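Local coordinates for protein delta toxin (Clostridium perfringens, PDB 2YGT) that is a haemolytic beta-pore-forming toxin that probably assembles into a transmembrane beta-barrel pore in target cells, at residues 31-39 against 279-290; 65-74 against 244-252. All coordinates share one frame; numbering follows the deposited sequence.

Overall arrangement
Strand 27-39, near the N terminus, carries the first half of contact 1, and its partner, the hairpin 279-290, comes almost at the C terminus, so this contact closes a loop around most of the chain. Contact 2 is nested inside that loop: strand 61-72 meets strand 241-259 across 170 residues. In both cases the sheet holding strands 27-39, 45-54 and 61-72 is joined to the sheet holding strands 241-259 and 263-282. The two contacts also touch. Phe279 N probably hydrogen bonds to Ile244 O between neighbouring strands, and Leu281 packs on Ile65 and Ile244, linking the partly buried contact 1 with the interior of contact 2.

Contact 1: 31-39 against 279-290; sequences KYSSTDSAT and FELDWEKHTIRQ. With ZN (zinc ion), chain B.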
# COMPACT_ATOMS: atom_id res chain seq x y z
N LYS A 31 11.41 -3.65 22.53
CA LYS A 31 10.69 -3.80 21.27
C LYS A 31 10.88 -5.20 20.69
O LYS A 31 12.01 -5.63 20.46
CB LYS A 31 11.15 -2.75 20.26
CG LYS A 31 10.40 -2.82 18.93
CD LYS A 31 11.01 -1.89 17.90
CE LYS A 31 12.31 -2.44 17.34
NZ LYS A 31 12.83 -1.60 16.23
N TYR A 32 9.77 -5.90 20.46
CA TYR A 32 9.81 -7.24 19.91
C TYR A 32 9.29 -7.25 18.48
O TYR A 32 8.21 -6.73 18.21
CB TYR A 32 8.99 -8.20 20.77
CG TYR A 32 9.43 -8.26 22.21
CD1 TYR A 32 10.41 -9.16 22.62
CD2 TYR A 32 8.89 -7.41 23.17
CE1 TYR A 32 10.83 -9.22 23.94
CE2 TYR A 32 9.30 -7.46 24.49
CZ TYR A 32 10.27 -8.36 24.87
OH TYR A 32 10.68 -8.41 26.18
N SER A 33 10.07 -7.83 17.58
CA SER A 33 9.70 -7.90 16.17
C SER A 33 9.10 -9.24 15.76
O SER A 33 9.52 -10.30 16.24
CB SER A 33 10.90 -7.57 15.28
OG SER A 33 11.27 -6.21 15.41
N SER A 34 8.11 -9.20 14.88
CA SER A 34 7.51 -10.42 14.34
C SER A 34 7.14 -10.21 12.88
O SER A 34 6.55 -9.19 12.52
CB SER A 34 6.29 -10.82 15.16
OG SER A 34 5.81 -12.10 14.78
N THR A 35 7.50 -11.17 12.03
CA THR A 35 7.23 -11.07 10.60
C THR A 35 6.51 -12.30 10.07
O THR A 35 6.91 -13.44 10.33
CB THR A 35 8.52 -10.88 9.78
OG1 THR A 35 9.11 -9.62 10.10
CG2 THR A 35 8.21 -10.91 8.30
N ASP A 36 5.44 -12.07 9.31
CA ASP A 36 4.75 -13.16 8.64
C ASP A 36 4.44 -12.80 7.19
O ASP A 36 4.21 -11.64 6.86
CB ASP A 36 3.47 -13.52 9.39
CG ASP A 36 3.04 -14.94 9.12
OD1 ASP A 36 3.86 -15.69 8.55
OD2 ASP A 36 1.90 -15.30 9.47
N SER A 37 4.44 -13.82 6.33
CA SER A 37 4.16 -13.62 4.91
C SER A 37 3.05 -14.54 4.42
O SER A 37 2.96 -15.69 4.83
CB SER A 37 5.43 -13.84 4.07
OG SER A 37 6.31 -12.74 4.15
N ALA A 38 2.21 -14.01 3.54
CA ALA A 38 1.12 -14.79 2.96
C ALA A 38 0.98 -14.52 1.47
O ALA A 38 1.19 -13.40 1.00
CB ALA A 38 -0.18 -14.50 3.68
N THR A 39 0.64 -15.56 0.72
CA THR A 39 0.40 -15.43 -0.71
C THR A 39 -1.06 -15.72 -1.01
O THR A 39 -1.64 -16.67 -0.49
CB THR A 39 1.30 -16.39 -1.53
OG1 THR A 39 2.68 -16.10 -1.26
CG2 THR A 39 1.03 -16.22 -3.01
N PHE A 279 -4.94 -12.13 10.13
CA PHE A 279 -3.77 -12.28 10.99
C PHE A 279 -4.17 -12.15 12.46
O PHE A 279 -4.99 -11.30 12.80
CB PHE A 279 -2.71 -11.23 10.66
CG PHE A 279 -1.97 -11.50 9.39
CD1 PHE A 279 -0.97 -12.46 9.34
CD2 PHE A 279 -2.26 -10.78 8.24
CE1 PHE A 279 -0.28 -12.70 8.17
CE2 PHE A 279 -1.57 -11.02 7.07
CZ PHE A 279 -0.58 -11.98 7.03
N GLU A 280 -3.60 -12.99 13.31
CA GLU A 280 -3.82 -12.87 14.74
C GLU A 280 -2.58 -12.30 15.42
O GLU A 280 -1.46 -12.70 15.13
CB GLU A 280 -4.17 -14.22 15.38
CG GLU A 280 -4.50 -14.10 16.87
CD GLU A 280 -4.92 -15.41 17.51
OE1 GLU A 280 -4.04 -16.23 17.83
OE2 GLU A 280 -6.14 -15.63 17.68
N LEU A 281 -2.81 -11.34 16.31
CA LEU A 281 -1.74 -10.78 17.13
C LEU A 281 -1.77 -11.38 18.52
O LEU A 281 -2.78 -11.31 19.23
CB LEU A 281 -1.87 -9.25 17.22
CG LEU A 281 -1.33 -8.41 16.06
CD1 LEU A 281 -2.20 -8.55 14.83
CD2 LEU A 281 -1.23 -6.95 16.48
N ASP A 282 -0.66 -11.99 18.92
CA ASP A 282 -0.50 -12.44 20.28
C ASP A 282 0.36 -11.42 21.02
O ASP A 282 1.58 -11.36 20.83
CB ASP A 282 0.14 -13.84 20.32
CG ASP A 282 0.02 -14.50 21.67
OD1 ASP A 282 0.20 -13.80 22.70
OD2 ASP A 282 -0.26 -15.71 21.72
N TRP A 283 -0.28 -10.60 21.85
CA TRP A 283 0.40 -9.51 22.54
C TRP A 283 1.27 -10.00 23.70
O TRP A 283 2.10 -9.25 24.21
CB TRP A 283 -0.61 -8.48 23.04
CG TRP A 283 -1.40 -7.82 21.95
CD1 TRP A 283 -2.34 -8.40 21.16
CD2 TRP A 283 -1.33 -6.45 21.56
NE1 TRP A 283 -2.86 -7.47 20.28
CE2 TRP A 283 -2.25 -6.26 20.51
CE3 TRP A 283 -0.57 -5.35 21.99
CZ2 TRP A 283 -2.44 -5.03 19.88
CZ3 TRP A 283 -0.76 -4.13 21.36
CH2 TRP A 283 -1.68 -3.98 20.32
N GLU A 284 1.08 -11.25 24.10
CA GLU A 284 1.90 -11.82 25.17
C GLU A 284 3.18 -12.42 24.60
O GLU A 284 4.27 -12.17 25.10
CB GLU A 284 1.13 -12.89 25.95
CG GLU A 284 0.25 -12.35 27.07
CD GLU A 284 -0.40 -13.46 27.89
OE1 GLU A 284 -0.34 -14.63 27.46
OE2 GLU A 284 -0.98 -13.15 28.95
N LYS A 285 3.03 -13.20 23.54
CA LYS A 285 4.17 -13.86 22.91
C LYS A 285 4.85 -12.97 21.87
O LYS A 285 5.88 -13.35 21.31
CB LYS A 285 3.73 -15.18 22.26
CG LYS A 285 3.09 -16.17 23.21
CD LYS A 285 2.64 -17.42 22.47
CE LYS A 285 1.85 -18.36 23.38
NZ LYS A 285 0.58 -17.72 23.86
N HIS A 286 4.27 -11.80 21.63
CA HIS A 286 4.79 -10.88 20.61
C HIS A 286 4.89 -11.53 19.24
O HIS A 286 5.94 -11.50 18.60
CB HIS A 286 6.17 -10.35 21.02
CG HIS A 286 6.23 -9.81 22.41
ND1 HIS A 286 7.09 -10.32 23.36
CD2 HIS A 286 5.55 -8.81 23.02
CE1 HIS A 286 6.93 -9.66 24.50
NE2 HIS A 286 6.00 -8.74 24.31
N THR A 287 3.79 -12.12 18.78
CA THR A 287 3.80 -12.78 17.48
C THR A 287 2.64 -12.32 16.61
O THR A 287 1.59 -11.91 17.12
CB THR A 287 3.73 -14.32 17.61
OG1 THR A 287 2.46 -14.70 18.16
CG2 THR A 287 4.86 -14.85 18.48
N ILE A 288 2.85 -12.38 15.31
CA ILE A 288 1.78 -12.13 14.35
C ILE A 288 1.71 -13.33 13.41
O ILE A 288 2.70 -13.70 12.79
CB ILE A 288 1.98 -10.80 13.58
CG1 ILE A 288 0.70 -10.43 12.82
CG2 ILE A 288 3.17 -10.88 12.63
CD1 ILE A 288 0.66 -8.99 12.33
N ARG A 289 0.54 -13.97 13.35
CA ARG A 289 0.37 -15.20 12.58
C ARG A 289 -0.89 -15.16 11.73
O ARG A 289 -1.95 -14.73 12.20
CB ARG A 289 0.29 -16.41 13.52
CG ARG A 289 1.55 -16.70 14.33
CD ARG A 289 1.32 -17.92 15.22
NE ARG A 289 2.50 -18.28 16.00
CZ ARG A 289 3.50 -19.02 15.54
NH1 ARG A 289 3.48 -19.46 14.29
NH2 ARG A 289 4.53 -19.31 16.32
N GLN A 290 -0.79 -15.61 10.49
CA GLN A 290 -1.97 -15.76 9.65
C GLN A 290 -2.87 -16.86 10.20
O GLN A 290 -2.39 -17.92 10.62
CB GLN A 290 -1.56 -16.09 8.21
CG GLN A 290 -2.74 -16.27 7.28
CD GLN A 290 -2.32 -16.63 5.87
OE1 GLN A 290 -1.17 -16.98 5.62
NE2 GLN A 290 -3.26 -16.53 4.93
ZN ZN B . 4.54 -7.33 25.37
O HOH W 1 8.60 -11.71 18.79
O HOH W 2 -3.05 -17.22 2.01
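Tyr32 lays its ring over one face of the His286 imidazole in an offset stack, the planes only 5° apart and the centroids of the Tyr32 and His286 rings separated by 3.7 Å. Glu284 O, from the turn of the same hairpin, covers the opposite face. His286 NE2 binds the zinc ion at 2.3 Å, and Asp54 of the adjoining strand supplies a second ligand; held between Tyr32 and Glu284 O, the ring would have its rotation fixed by the metal bond. A G1 beta bulge, with His286 and Thr287 facing Asp282, closes the hairpin and puts His286 at the seam.

Farther along, strand 31-39 and strand 287-290 run nearly parallel, at 11°, but polar side chains bridge them in place of direct backbone pairing. Ser34 OG accepts the Ile288 N-H at 3.0 Å; with OG anti to the backbone N (chi1 -172°), it is carried across to the hairpin. Asp36 repeats the pattern two residues on: its OD2 takes the Gln290 N-H at 2.9 Å, nearly in line with the C-O bond, while also lying at the edge of the Phe279 ring, in its plane. Ala38 CB ends the row, 3.3 Å from Gln290 OE1. A water donates to both Ser33 O and His286 O, and another joins Thr39 O to Gln290 NE2.

The chemistry is thus that of a seam bridged by serine, aspartate and water, in which zinc links the C-terminal hairpin to strand 45-54 and would be expected to draw electron density from the imidazole, which may favour its stack on the electron-rich tyrosine ring.

Contact 2: 65-74 against 244-252; sequences ISLKGFIPSG and IEISLKREI
Leu67 and Ile246 meet tip to tip, CD1 of Leu67 lying 3.5 Å from CD1 of Ile246, in the apolar part of an interface between two facing strands. Strands 65-72 and 244-252 run in roughly the same direction, 28° apart, and their axes come no closer than 8.5 Å. That spacing is filled by side chains, as expected between the layers of a beta sandwich. Leu67 CD1 also rests against Ile246 CG2, so the leucine branch covers two arms of the isoleucine. At one end Ile65 CD1 approaches Ile244 CD1 more loosely, at 4.4 Å. Beyond Gly69, Ile71 takes over: its CD1 reaches Leu248 CB at 3.9 Å, while its CG2 lies beside Arg250 CB as Ile71 and Arg250 pass alongside one another, each heading toward the other's strand.

The polar part belongs to Arg250. Its chain leaves trans to its own amide nitrogen (chi1 -179°), and a turn at the third torsion (66°) then swings the guanidinium across the end of strand 65-72. There NH1 donates to Pro72 O at 2.7 Å; the oxygen lies close to the guanidinium plane, but the donor stands well above the carbonyl plane. Gly74 CA covers one guanidinium face toward its rim.

Backbone atoms meet apolar carbon in the last group of contacts, where Ile252 CD1 packs 3.4 Å from Ser73 O and also near Gly74 O.

Around this core, strand 45-54 contributes Ile46 beside Leu67 and Ile246, and Val48 beside Ile246. Strand 224-235 pairs with 61-72, Tyr93 of strand 84-99 packs on Ile71, and Ser73 OG hydrogen bonds to Ile221 O in the short helix 219-222.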
# COMPACT_ATOMS: atom_id res chain seq x y z
N ILE A 65 2.60 -1.74 13.12
CA ILE A 65 2.54 -2.72 12.04
C ILE A 65 2.90 -2.13 10.68
O ILE A 65 2.27 -1.19 10.20
CB ILE A 65 1.16 -3.38 11.96
CG1 ILE A 65 0.85 -4.09 13.28
CG2 ILE A 65 1.10 -4.36 10.79
CD1 ILE A 65 -0.56 -4.63 13.37
N SER A 66 3.93 -2.69 10.06
CA SER A 66 4.33 -2.31 8.72
C SER A 66 3.78 -3.31 7.71
O SER A 66 4.04 -4.51 7.80
CB SER A 66 5.86 -2.22 8.61
OG SER A 66 6.26 -2.04 7.26
N LEU A 67 3.01 -2.81 6.75
CA LEU A 67 2.42 -3.64 5.71
C LEU A 67 3.19 -3.49 4.40
O LEU A 67 3.26 -2.40 3.84
CB LEU A 67 0.95 -3.24 5.53
CG LEU A 67 0.04 -3.98 4.56
CD1 LEU A 67 -1.41 -3.70 4.92
CD2 LEU A 67 0.32 -3.57 3.12
N LYS A 68 3.76 -4.59 3.92
CA LYS A 68 4.46 -4.60 2.64
C LYS A 68 3.84 -5.64 1.72
O LYS A 68 3.65 -6.79 2.11
CB LYS A 68 5.95 -4.89 2.81
CG LYS A 68 6.73 -3.76 3.48
N GLY A 69 3.52 -5.25 0.49
CA GLY A 69 2.87 -6.16 -0.42
C GLY A 69 3.29 -6.06 -1.87
O GLY A 69 4.01 -5.14 -2.27
N PHE A 70 2.84 -7.03 -2.66
CA PHE A 70 2.99 -6.97 -4.10
C PHE A 70 1.70 -7.42 -4.76
O PHE A 70 1.26 -8.55 -4.56
CB PHE A 70 4.16 -7.83 -4.59
CG PHE A 70 4.32 -7.82 -6.09
CD1 PHE A 70 4.83 -6.70 -6.73
CD2 PHE A 70 3.97 -8.92 -6.86
CE1 PHE A 70 4.98 -6.67 -8.11
CE2 PHE A 70 4.12 -8.90 -8.24
CZ PHE A 70 4.62 -7.78 -8.86
N ILE A 71 1.10 -6.53 -5.53
CA ILE A 71 -0.08 -6.86 -6.31
C ILE A 71 0.28 -6.79 -7.79
O ILE A 71 0.56 -5.71 -8.31
CB ILE A 71 -1.25 -5.90 -6.03
CG1 ILE A 71 -1.46 -5.74 -4.53
CG2 ILE A 71 -2.52 -6.40 -6.71
CD1 ILE A 71 -2.61 -4.82 -4.16
N PRO A 72 0.29 -7.94 -8.47
CA PRO A 72 0.61 -7.99 -9.90
C PRO A 72 -0.29 -7.04 -10.68
O PRO A 72 -1.47 -6.89 -10.34
CB PRO A 72 0.31 -9.44 -10.28
CG PRO A 72 0.44 -10.20 -9.00
CD PRO A 72 -0.05 -9.27 -7.93
N SER A 73 0.26 -6.40 -11.71
CA SER A 73 -0.50 -5.44 -12.51
C SER A 73 -1.64 -6.12 -13.26
O SER A 73 -2.67 -5.51 -13.52
CB SER A 73 0.41 -4.72 -13.51
OG SER A 73 0.90 -5.62 -14.48
N GLY A 74 -1.44 -7.39 -13.61
CA GLY A 74 -2.43 -8.13 -14.36
C GLY A 74 -2.62 -7.60 -15.77
O GLY A 74 -3.65 -7.83 -16.39
N ILE A 244 -6.65 -8.84 12.95
CA ILE A 244 -6.72 -7.88 11.86
C ILE A 244 -6.99 -8.59 10.54
O ILE A 244 -6.69 -9.78 10.39
CB ILE A 244 -5.42 -7.08 11.73
CG1 ILE A 244 -4.29 -7.97 11.22
CG2 ILE A 244 -5.05 -6.44 13.06
CD1 ILE A 244 -3.02 -7.22 10.88
N GLU A 245 -7.56 -7.87 9.58
CA GLU A 245 -7.77 -8.39 8.24
C GLU A 245 -7.13 -7.46 7.24
O GLU A 245 -7.33 -6.25 7.30
CB GLU A 245 -9.26 -8.50 7.91
CG GLU A 245 -10.02 -9.53 8.71
CD GLU A 245 -11.49 -9.57 8.31
OE1 GLU A 245 -11.77 -9.75 7.11
OE2 GLU A 245 -12.35 -9.39 9.20
N ILE A 246 -6.37 -8.01 6.31
CA ILE A 246 -5.81 -7.21 5.24
C ILE A 246 -6.41 -7.61 3.90
O ILE A 246 -6.40 -8.78 3.53
CB ILE A 246 -4.28 -7.31 5.19
CG1 ILE A 246 -3.69 -6.77 6.49
CG2 ILE A 246 -3.74 -6.55 3.99
CD1 ILE A 246 -2.18 -6.71 6.50
N SER A 247 -6.95 -6.63 3.19
CA SER A 247 -7.56 -6.88 1.89
C SER A 247 -6.76 -6.21 0.78
O SER A 247 -6.42 -5.03 0.87
CB SER A 247 -9.01 -6.37 1.86
OG SER A 247 -9.78 -6.98 2.88
N LEU A 248 -6.47 -6.97 -0.27
CA LEU A 248 -5.83 -6.43 -1.46
C LEU A 248 -6.86 -6.44 -2.58
O LEU A 248 -7.52 -7.45 -2.82
CB LEU A 248 -4.63 -7.28 -1.86
CG LEU A 248 -3.67 -7.70 -0.75
CD1 LEU A 248 -2.59 -8.61 -1.30
CD2 LEU A 248 -3.06 -6.49 -0.05
N LYS A 249 -7.01 -5.30 -3.25
CA LYS A 249 -7.97 -5.19 -4.35
C LYS A 249 -7.32 -4.53 -5.55
O LYS A 249 -6.56 -3.57 -5.41
CB LYS A 249 -9.19 -4.39 -3.92
CG LYS A 249 -9.72 -4.72 -2.54
CD LYS A 249 -10.78 -3.73 -2.11
CE LYS A 249 -11.08 -3.83 -0.63
NZ LYS A 249 -12.11 -2.85 -0.21
N ARG A 250 -7.62 -5.05 -6.73
CA ARG A 250 -7.12 -4.48 -7.97
C ARG A 250 -8.27 -4.31 -8.96
O ARG A 250 -9.04 -5.24 -9.20
CB ARG A 250 -6.04 -5.38 -8.57
CG ARG A 250 -5.44 -4.86 -9.87
CD ARG A 250 -4.55 -5.91 -10.51
NE ARG A 250 -5.31 -7.07 -10.94
CZ ARG A 250 -4.81 -8.29 -11.08
NH1 ARG A 250 -3.54 -8.52 -10.81
NH2 ARG A 250 -5.59 -9.29 -11.48
N GLU A 251 -8.41 -3.11 -9.51
CA GLU A 251 -9.37 -2.89 -10.58
C GLU A 251 -8.66 -2.85 -11.92
O GLU A 251 -7.69 -2.11 -12.09
CB GLU A 251 -10.17 -1.61 -10.36
CG GLU A 251 -11.23 -1.38 -11.44
CD GLU A 251 -12.00 -0.09 -11.25
OE1 GLU A 251 -11.94 0.49 -10.15
OE2 GLU A 251 -12.68 0.33 -12.21
N ILE A 252 -9.15 -3.64 -12.87
CA ILE A 252 -8.59 -3.67 -14.21
C ILE A 252 -9.50 -2.93 -15.17
O ILE A 252 -10.72 -3.10 -15.13
CB ILE A 252 -8.42 -5.11 -14.71
CG1 ILE A 252 -7.41 -5.87 -13.85
CG2 ILE A 252 -7.99 -5.13 -16.17
CD1 ILE A 252 -5.99 -5.74 -14.34